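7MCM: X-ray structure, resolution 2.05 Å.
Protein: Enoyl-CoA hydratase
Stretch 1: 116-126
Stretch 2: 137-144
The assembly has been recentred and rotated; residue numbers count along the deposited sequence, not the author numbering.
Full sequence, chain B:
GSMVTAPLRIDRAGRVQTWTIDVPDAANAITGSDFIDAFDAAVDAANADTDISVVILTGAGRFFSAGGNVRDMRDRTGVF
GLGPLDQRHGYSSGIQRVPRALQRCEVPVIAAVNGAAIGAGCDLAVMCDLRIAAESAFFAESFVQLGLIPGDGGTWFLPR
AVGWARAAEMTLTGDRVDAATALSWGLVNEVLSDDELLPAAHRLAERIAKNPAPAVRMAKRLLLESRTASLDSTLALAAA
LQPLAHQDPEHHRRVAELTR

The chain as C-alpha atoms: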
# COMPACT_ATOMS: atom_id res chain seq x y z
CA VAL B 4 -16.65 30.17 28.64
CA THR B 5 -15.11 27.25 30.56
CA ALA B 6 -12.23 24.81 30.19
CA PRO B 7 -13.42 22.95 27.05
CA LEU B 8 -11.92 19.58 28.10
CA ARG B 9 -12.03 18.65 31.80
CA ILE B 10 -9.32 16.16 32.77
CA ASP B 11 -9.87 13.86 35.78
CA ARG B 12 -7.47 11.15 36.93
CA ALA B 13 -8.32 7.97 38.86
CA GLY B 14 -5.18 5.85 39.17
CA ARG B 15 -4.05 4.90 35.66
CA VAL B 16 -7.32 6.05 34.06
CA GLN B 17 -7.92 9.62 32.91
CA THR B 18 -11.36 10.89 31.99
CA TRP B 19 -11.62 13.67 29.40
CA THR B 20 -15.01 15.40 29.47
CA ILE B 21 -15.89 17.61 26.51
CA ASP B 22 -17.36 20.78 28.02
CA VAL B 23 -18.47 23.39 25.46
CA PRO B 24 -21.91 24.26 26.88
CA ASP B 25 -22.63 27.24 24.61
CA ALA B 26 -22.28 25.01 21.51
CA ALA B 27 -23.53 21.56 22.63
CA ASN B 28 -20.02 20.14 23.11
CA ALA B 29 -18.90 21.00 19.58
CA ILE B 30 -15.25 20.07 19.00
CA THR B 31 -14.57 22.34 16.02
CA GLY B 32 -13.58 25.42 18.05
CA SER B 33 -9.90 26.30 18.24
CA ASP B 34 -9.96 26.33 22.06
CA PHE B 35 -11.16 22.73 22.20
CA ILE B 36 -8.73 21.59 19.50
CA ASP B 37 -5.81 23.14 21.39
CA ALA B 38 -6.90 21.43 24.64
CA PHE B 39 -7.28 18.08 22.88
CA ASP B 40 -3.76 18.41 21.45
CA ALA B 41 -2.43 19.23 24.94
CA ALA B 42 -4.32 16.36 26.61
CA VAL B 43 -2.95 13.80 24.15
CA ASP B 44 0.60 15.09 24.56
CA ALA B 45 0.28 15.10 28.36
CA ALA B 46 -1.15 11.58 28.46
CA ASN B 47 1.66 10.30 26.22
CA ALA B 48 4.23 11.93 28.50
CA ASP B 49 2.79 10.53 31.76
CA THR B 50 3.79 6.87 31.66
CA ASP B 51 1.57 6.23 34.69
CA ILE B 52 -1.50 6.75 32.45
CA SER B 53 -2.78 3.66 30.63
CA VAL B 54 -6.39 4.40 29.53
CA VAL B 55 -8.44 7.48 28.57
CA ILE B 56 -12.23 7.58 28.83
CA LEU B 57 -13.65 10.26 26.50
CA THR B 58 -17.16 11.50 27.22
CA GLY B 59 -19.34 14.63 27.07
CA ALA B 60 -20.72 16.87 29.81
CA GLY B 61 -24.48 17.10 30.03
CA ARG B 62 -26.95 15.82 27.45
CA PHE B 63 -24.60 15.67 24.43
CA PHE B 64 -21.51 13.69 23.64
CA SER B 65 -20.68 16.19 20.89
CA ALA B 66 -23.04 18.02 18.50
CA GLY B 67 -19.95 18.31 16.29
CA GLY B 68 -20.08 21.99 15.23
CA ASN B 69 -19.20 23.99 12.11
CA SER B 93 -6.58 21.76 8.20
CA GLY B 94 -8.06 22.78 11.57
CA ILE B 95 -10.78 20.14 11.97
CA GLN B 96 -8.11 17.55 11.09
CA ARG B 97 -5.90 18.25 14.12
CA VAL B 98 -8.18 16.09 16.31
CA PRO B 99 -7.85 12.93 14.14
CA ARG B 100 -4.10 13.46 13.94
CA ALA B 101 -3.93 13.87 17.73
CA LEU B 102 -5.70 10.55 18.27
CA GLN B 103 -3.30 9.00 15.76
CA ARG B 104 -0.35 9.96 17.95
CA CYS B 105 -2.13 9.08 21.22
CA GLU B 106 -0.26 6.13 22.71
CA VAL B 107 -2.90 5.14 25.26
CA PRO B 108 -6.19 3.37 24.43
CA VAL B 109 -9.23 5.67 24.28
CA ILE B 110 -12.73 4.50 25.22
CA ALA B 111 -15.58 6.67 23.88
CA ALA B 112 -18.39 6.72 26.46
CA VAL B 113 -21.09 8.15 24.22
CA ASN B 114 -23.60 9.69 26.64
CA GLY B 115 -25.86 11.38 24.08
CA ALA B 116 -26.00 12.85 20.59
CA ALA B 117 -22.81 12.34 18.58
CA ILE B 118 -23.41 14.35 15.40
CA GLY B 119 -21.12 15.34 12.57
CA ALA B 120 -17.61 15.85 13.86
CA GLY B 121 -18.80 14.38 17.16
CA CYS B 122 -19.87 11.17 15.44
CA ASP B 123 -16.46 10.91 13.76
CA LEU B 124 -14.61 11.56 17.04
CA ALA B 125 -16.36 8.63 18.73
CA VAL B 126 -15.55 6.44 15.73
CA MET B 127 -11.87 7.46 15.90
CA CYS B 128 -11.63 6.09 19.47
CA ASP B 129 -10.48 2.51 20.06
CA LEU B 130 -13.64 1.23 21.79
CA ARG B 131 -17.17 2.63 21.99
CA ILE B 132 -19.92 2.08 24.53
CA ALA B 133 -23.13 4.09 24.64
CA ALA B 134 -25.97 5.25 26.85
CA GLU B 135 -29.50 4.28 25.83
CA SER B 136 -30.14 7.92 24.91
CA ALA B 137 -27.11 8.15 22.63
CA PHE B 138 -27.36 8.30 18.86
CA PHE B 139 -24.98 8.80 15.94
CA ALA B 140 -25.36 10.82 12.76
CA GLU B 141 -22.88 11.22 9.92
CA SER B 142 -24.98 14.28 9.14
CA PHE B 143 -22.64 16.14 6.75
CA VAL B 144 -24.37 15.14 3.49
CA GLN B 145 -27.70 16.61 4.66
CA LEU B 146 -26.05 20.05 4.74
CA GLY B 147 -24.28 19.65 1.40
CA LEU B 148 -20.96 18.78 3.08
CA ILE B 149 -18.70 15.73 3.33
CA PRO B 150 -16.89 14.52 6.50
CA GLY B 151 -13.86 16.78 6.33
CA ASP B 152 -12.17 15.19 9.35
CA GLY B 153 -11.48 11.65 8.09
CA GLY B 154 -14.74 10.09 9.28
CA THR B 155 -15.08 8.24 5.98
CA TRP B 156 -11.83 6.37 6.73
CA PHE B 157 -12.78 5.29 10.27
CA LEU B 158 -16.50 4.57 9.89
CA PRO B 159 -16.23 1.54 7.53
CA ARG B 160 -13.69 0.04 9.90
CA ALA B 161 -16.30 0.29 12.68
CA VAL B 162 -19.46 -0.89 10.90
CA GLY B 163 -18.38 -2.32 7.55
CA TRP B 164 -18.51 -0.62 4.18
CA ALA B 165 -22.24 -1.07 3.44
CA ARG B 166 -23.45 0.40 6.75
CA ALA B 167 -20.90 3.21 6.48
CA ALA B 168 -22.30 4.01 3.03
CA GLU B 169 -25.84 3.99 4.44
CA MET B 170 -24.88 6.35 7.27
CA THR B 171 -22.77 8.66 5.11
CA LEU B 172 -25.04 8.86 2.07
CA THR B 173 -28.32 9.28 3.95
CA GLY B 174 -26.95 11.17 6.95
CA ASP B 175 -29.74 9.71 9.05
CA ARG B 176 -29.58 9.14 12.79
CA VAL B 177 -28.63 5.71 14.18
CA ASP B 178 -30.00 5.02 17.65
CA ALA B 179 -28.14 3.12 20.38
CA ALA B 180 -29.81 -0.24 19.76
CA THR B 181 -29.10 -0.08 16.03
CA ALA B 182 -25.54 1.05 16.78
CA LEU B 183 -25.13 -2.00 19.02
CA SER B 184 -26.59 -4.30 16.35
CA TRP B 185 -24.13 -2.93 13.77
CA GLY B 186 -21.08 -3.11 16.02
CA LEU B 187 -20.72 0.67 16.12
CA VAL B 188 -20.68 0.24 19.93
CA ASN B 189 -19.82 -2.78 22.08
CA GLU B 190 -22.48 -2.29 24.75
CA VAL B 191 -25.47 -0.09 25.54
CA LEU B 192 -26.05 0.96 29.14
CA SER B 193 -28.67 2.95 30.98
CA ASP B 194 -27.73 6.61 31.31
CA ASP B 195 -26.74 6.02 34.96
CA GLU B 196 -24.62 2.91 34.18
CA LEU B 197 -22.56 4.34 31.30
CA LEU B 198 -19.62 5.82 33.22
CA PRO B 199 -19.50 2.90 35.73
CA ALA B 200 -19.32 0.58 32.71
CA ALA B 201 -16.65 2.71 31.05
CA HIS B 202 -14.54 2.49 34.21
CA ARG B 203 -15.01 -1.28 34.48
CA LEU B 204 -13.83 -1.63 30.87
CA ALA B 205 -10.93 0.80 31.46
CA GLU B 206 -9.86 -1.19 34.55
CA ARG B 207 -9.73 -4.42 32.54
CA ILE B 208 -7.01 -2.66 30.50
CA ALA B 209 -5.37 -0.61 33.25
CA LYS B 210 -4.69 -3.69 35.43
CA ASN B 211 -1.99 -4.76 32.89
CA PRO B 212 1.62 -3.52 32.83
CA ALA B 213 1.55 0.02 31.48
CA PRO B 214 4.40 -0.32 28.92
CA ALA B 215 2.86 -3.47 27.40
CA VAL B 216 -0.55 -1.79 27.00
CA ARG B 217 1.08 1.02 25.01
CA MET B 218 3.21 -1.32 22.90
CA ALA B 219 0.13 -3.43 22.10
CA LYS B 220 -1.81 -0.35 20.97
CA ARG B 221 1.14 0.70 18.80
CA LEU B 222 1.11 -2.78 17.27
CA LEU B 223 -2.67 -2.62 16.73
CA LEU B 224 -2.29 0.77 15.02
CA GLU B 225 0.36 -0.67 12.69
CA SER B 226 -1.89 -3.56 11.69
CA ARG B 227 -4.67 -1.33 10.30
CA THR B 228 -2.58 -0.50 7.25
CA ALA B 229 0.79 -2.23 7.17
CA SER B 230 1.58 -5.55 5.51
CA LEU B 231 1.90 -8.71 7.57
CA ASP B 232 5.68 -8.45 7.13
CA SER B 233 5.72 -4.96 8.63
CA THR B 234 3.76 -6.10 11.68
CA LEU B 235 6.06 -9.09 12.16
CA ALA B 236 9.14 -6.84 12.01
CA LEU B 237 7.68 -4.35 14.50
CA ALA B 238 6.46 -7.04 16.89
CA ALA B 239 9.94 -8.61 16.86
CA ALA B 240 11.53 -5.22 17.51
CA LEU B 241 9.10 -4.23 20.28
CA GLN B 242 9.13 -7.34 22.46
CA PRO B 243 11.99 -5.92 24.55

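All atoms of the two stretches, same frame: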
# COMPACT_ATOMS: atom_id res chain seq x y z
N ALA B 116 -26.19 12.57 22.00
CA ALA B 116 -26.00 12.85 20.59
C ALA B 116 -24.53 12.97 20.23
O ALA B 116 -23.77 13.70 20.87
CB ALA B 116 -26.73 14.14 20.21
N ALA B 117 -24.12 12.24 19.20
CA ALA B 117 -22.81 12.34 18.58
C ALA B 117 -23.07 12.61 17.10
O ALA B 117 -23.40 11.68 16.35
CB ALA B 117 -21.98 11.07 18.80
N ILE B 118 -22.94 13.86 16.69
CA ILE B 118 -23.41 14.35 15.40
C ILE B 118 -22.23 14.95 14.65
O ILE B 118 -21.46 15.72 15.23
CB ILE B 118 -24.51 15.43 15.58
CG1 ILE B 118 -25.67 14.86 16.39
CG2 ILE B 118 -25.00 15.97 14.20
CD1 ILE B 118 -26.74 15.93 16.75
N GLY B 119 -22.14 14.67 13.36
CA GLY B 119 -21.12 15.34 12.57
C GLY B 119 -19.73 15.01 13.06
O GLY B 119 -19.35 13.84 13.19
N ALA B 120 -18.95 16.06 13.33
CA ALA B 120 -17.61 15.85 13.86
C ALA B 120 -17.63 15.04 15.14
O ALA B 120 -16.69 14.30 15.42
CB ALA B 120 -16.93 17.21 14.08
N GLY B 121 -18.70 15.16 15.94
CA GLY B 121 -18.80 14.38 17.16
C GLY B 121 -18.99 12.90 16.89
O GLY B 121 -18.44 12.05 17.60
N CYS B 122 -19.75 12.57 15.85
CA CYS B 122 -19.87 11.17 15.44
C CYS B 122 -18.50 10.62 15.05
O CYS B 122 -18.09 9.55 15.51
CB CYS B 122 -20.86 11.06 14.28
SG CYS B 122 -21.07 9.35 13.64
N ASP B 123 -17.75 11.38 14.24
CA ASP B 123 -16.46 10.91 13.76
C ASP B 123 -15.45 10.76 14.90
O ASP B 123 -14.66 9.82 14.91
CB ASP B 123 -15.92 11.88 12.71
CG ASP B 123 -16.81 11.96 11.49
OD1 ASP B 123 -17.77 11.18 11.43
OD2 ASP B 123 -16.58 12.79 10.61
N LEU B 124 -15.48 11.68 15.87
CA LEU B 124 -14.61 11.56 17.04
C LEU B 124 -14.83 10.24 17.77
O LEU B 124 -13.87 9.53 18.08
CB LEU B 124 -14.83 12.75 17.98
CG LEU B 124 -14.08 12.72 19.32
CD1 LEU B 124 -12.59 12.73 19.11
CD2 LEU B 124 -14.51 13.89 20.18
N ALA B 125 -16.10 9.89 18.05
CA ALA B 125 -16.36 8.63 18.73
C ALA B 125 -15.81 7.46 17.93
O ALA B 125 -15.18 6.55 18.48
CB ALA B 125 -17.86 8.45 18.95
N VAL B 126 -15.99 7.50 16.61
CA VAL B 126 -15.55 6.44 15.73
C VAL B 126 -14.03 6.37 15.64
O VAL B 126 -13.47 5.31 15.32
CB VAL B 126 -16.23 6.69 14.36
CG1 VAL B 126 -15.80 5.71 13.38
CG2 VAL B 126 -17.75 6.62 14.52
N ALA B 137 -28.05 7.73 23.65
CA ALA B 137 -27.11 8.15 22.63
C ALA B 137 -27.65 7.86 21.23
O ALA B 137 -28.48 6.96 21.03
CB ALA B 137 -25.77 7.45 22.81
N PHE B 138 -27.15 8.62 20.26
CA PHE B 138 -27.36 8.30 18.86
C PHE B 138 -26.22 8.92 18.06
O PHE B 138 -25.50 9.80 18.53
CB PHE B 138 -28.72 8.77 18.35
CG PHE B 138 -28.92 10.25 18.36
CD1 PHE B 138 -28.54 11.02 17.27
CD2 PHE B 138 -29.50 10.87 19.45
CE1 PHE B 138 -28.74 12.39 17.26
CE2 PHE B 138 -29.71 12.25 19.46
CZ PHE B 138 -29.33 13.01 18.36
N PHE B 139 -26.06 8.41 16.83
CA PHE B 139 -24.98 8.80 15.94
C PHE B 139 -25.57 9.31 14.63
O PHE B 139 -26.60 8.81 14.17
CB PHE B 139 -24.04 7.62 15.66
CG PHE B 139 -23.43 7.02 16.90
CD1 PHE B 139 -24.17 6.16 17.71
CD2 PHE B 139 -22.12 7.33 17.27
CE1 PHE B 139 -23.61 5.62 18.87
CE2 PHE B 139 -21.56 6.78 18.41
CZ PHE B 139 -22.31 5.92 19.21
N ALA B 140 -24.93 10.31 14.06
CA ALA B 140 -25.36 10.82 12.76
C ALA B 140 -24.15 11.35 12.02
O ALA B 140 -23.50 12.30 12.49
CB ALA B 140 -26.44 11.90 12.89
N GLU B 141 -23.84 10.72 10.90
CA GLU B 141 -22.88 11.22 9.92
C GLU B 141 -23.63 12.24 9.05
O GLU B 141 -23.95 12.00 7.88
CB GLU B 141 -22.32 10.06 9.10
CG GLU B 141 -21.07 10.36 8.31
CD GLU B 141 -19.83 10.44 9.20
OE1 GLU B 141 -19.84 11.22 10.16
OE2 GLU B 141 -18.83 9.74 8.92
N SER B 142 -23.95 13.38 9.66
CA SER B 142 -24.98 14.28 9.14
C SER B 142 -24.52 15.17 7.99
O SER B 142 -25.35 15.86 7.40
CB SER B 142 -25.49 15.18 10.27
OG SER B 142 -24.42 15.92 10.83
N PHE B 143 -23.22 15.14 7.64
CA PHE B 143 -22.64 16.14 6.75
C PHE B 143 -23.42 16.27 5.44
O PHE B 143 -23.71 17.38 4.98
CB PHE B 143 -21.19 15.76 6.45
CG PHE B 143 -20.32 15.75 7.66
CD1 PHE B 143 -19.69 16.91 8.09
CD2 PHE B 143 -20.13 14.57 8.39
CE1 PHE B 143 -18.87 16.89 9.22
CE2 PHE B 143 -19.33 14.55 9.52
CZ PHE B 143 -18.69 15.70 9.93
N VAL B 144 -23.76 15.13 4.82
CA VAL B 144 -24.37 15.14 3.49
C VAL B 144 -25.69 15.90 3.48
O VAL B 144 -26.08 16.47 2.44
CB VAL B 144 -24.55 13.69 3.00
CG1 VAL B 144 -25.63 12.97 3.82
CG2 VAL B 144 -24.87 13.66 1.51

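Two short parallel strands, 116-118 and 138-140, run side by side with their axes 4.9 Å apart, and the helix that begins after Gly 119 packs across one face of the pair. Three backbone hydrogen bonds join them: Ala 117 N to Phe 138 O (2.9 Å), Ala 140 N to Ala 117 O (3.1 Å) and Gly 119 N to Ala 140 O (2.9 Å).

On the face carrying Ala 116, Ile 118 and Ala 140, the ring of Phe 138, with chi1 in p, folds over the neighbouring strand. Ala 116 CA sits over one ring face, 4.0 Å from the centroid, and its small methyl leaves room for the ring to settle, CB lying 3.4 Å from Phe 138 CZ. Ile 118 CG1 lies 4.0 Å from Phe 138 CE1.

On the other face, Phe 139 fills a hollow lined by Ala 117, Cys 122 and Ala 125. Cys 122 SG and Ala 125 CB meet the ring near its plane, the latter 4.1 Å from Phe 139 CE2.

Beyond the strands, Phe 143 brings its ring tip to the helix start, where CZ lies 3.4 Å from Gly 119 C. Gly 119 has positive phi, which favours glycine. Buried Asp 123 OD1 and Glu 141 OE1 approach to 2.4 Å, so one acid group is probably protonated.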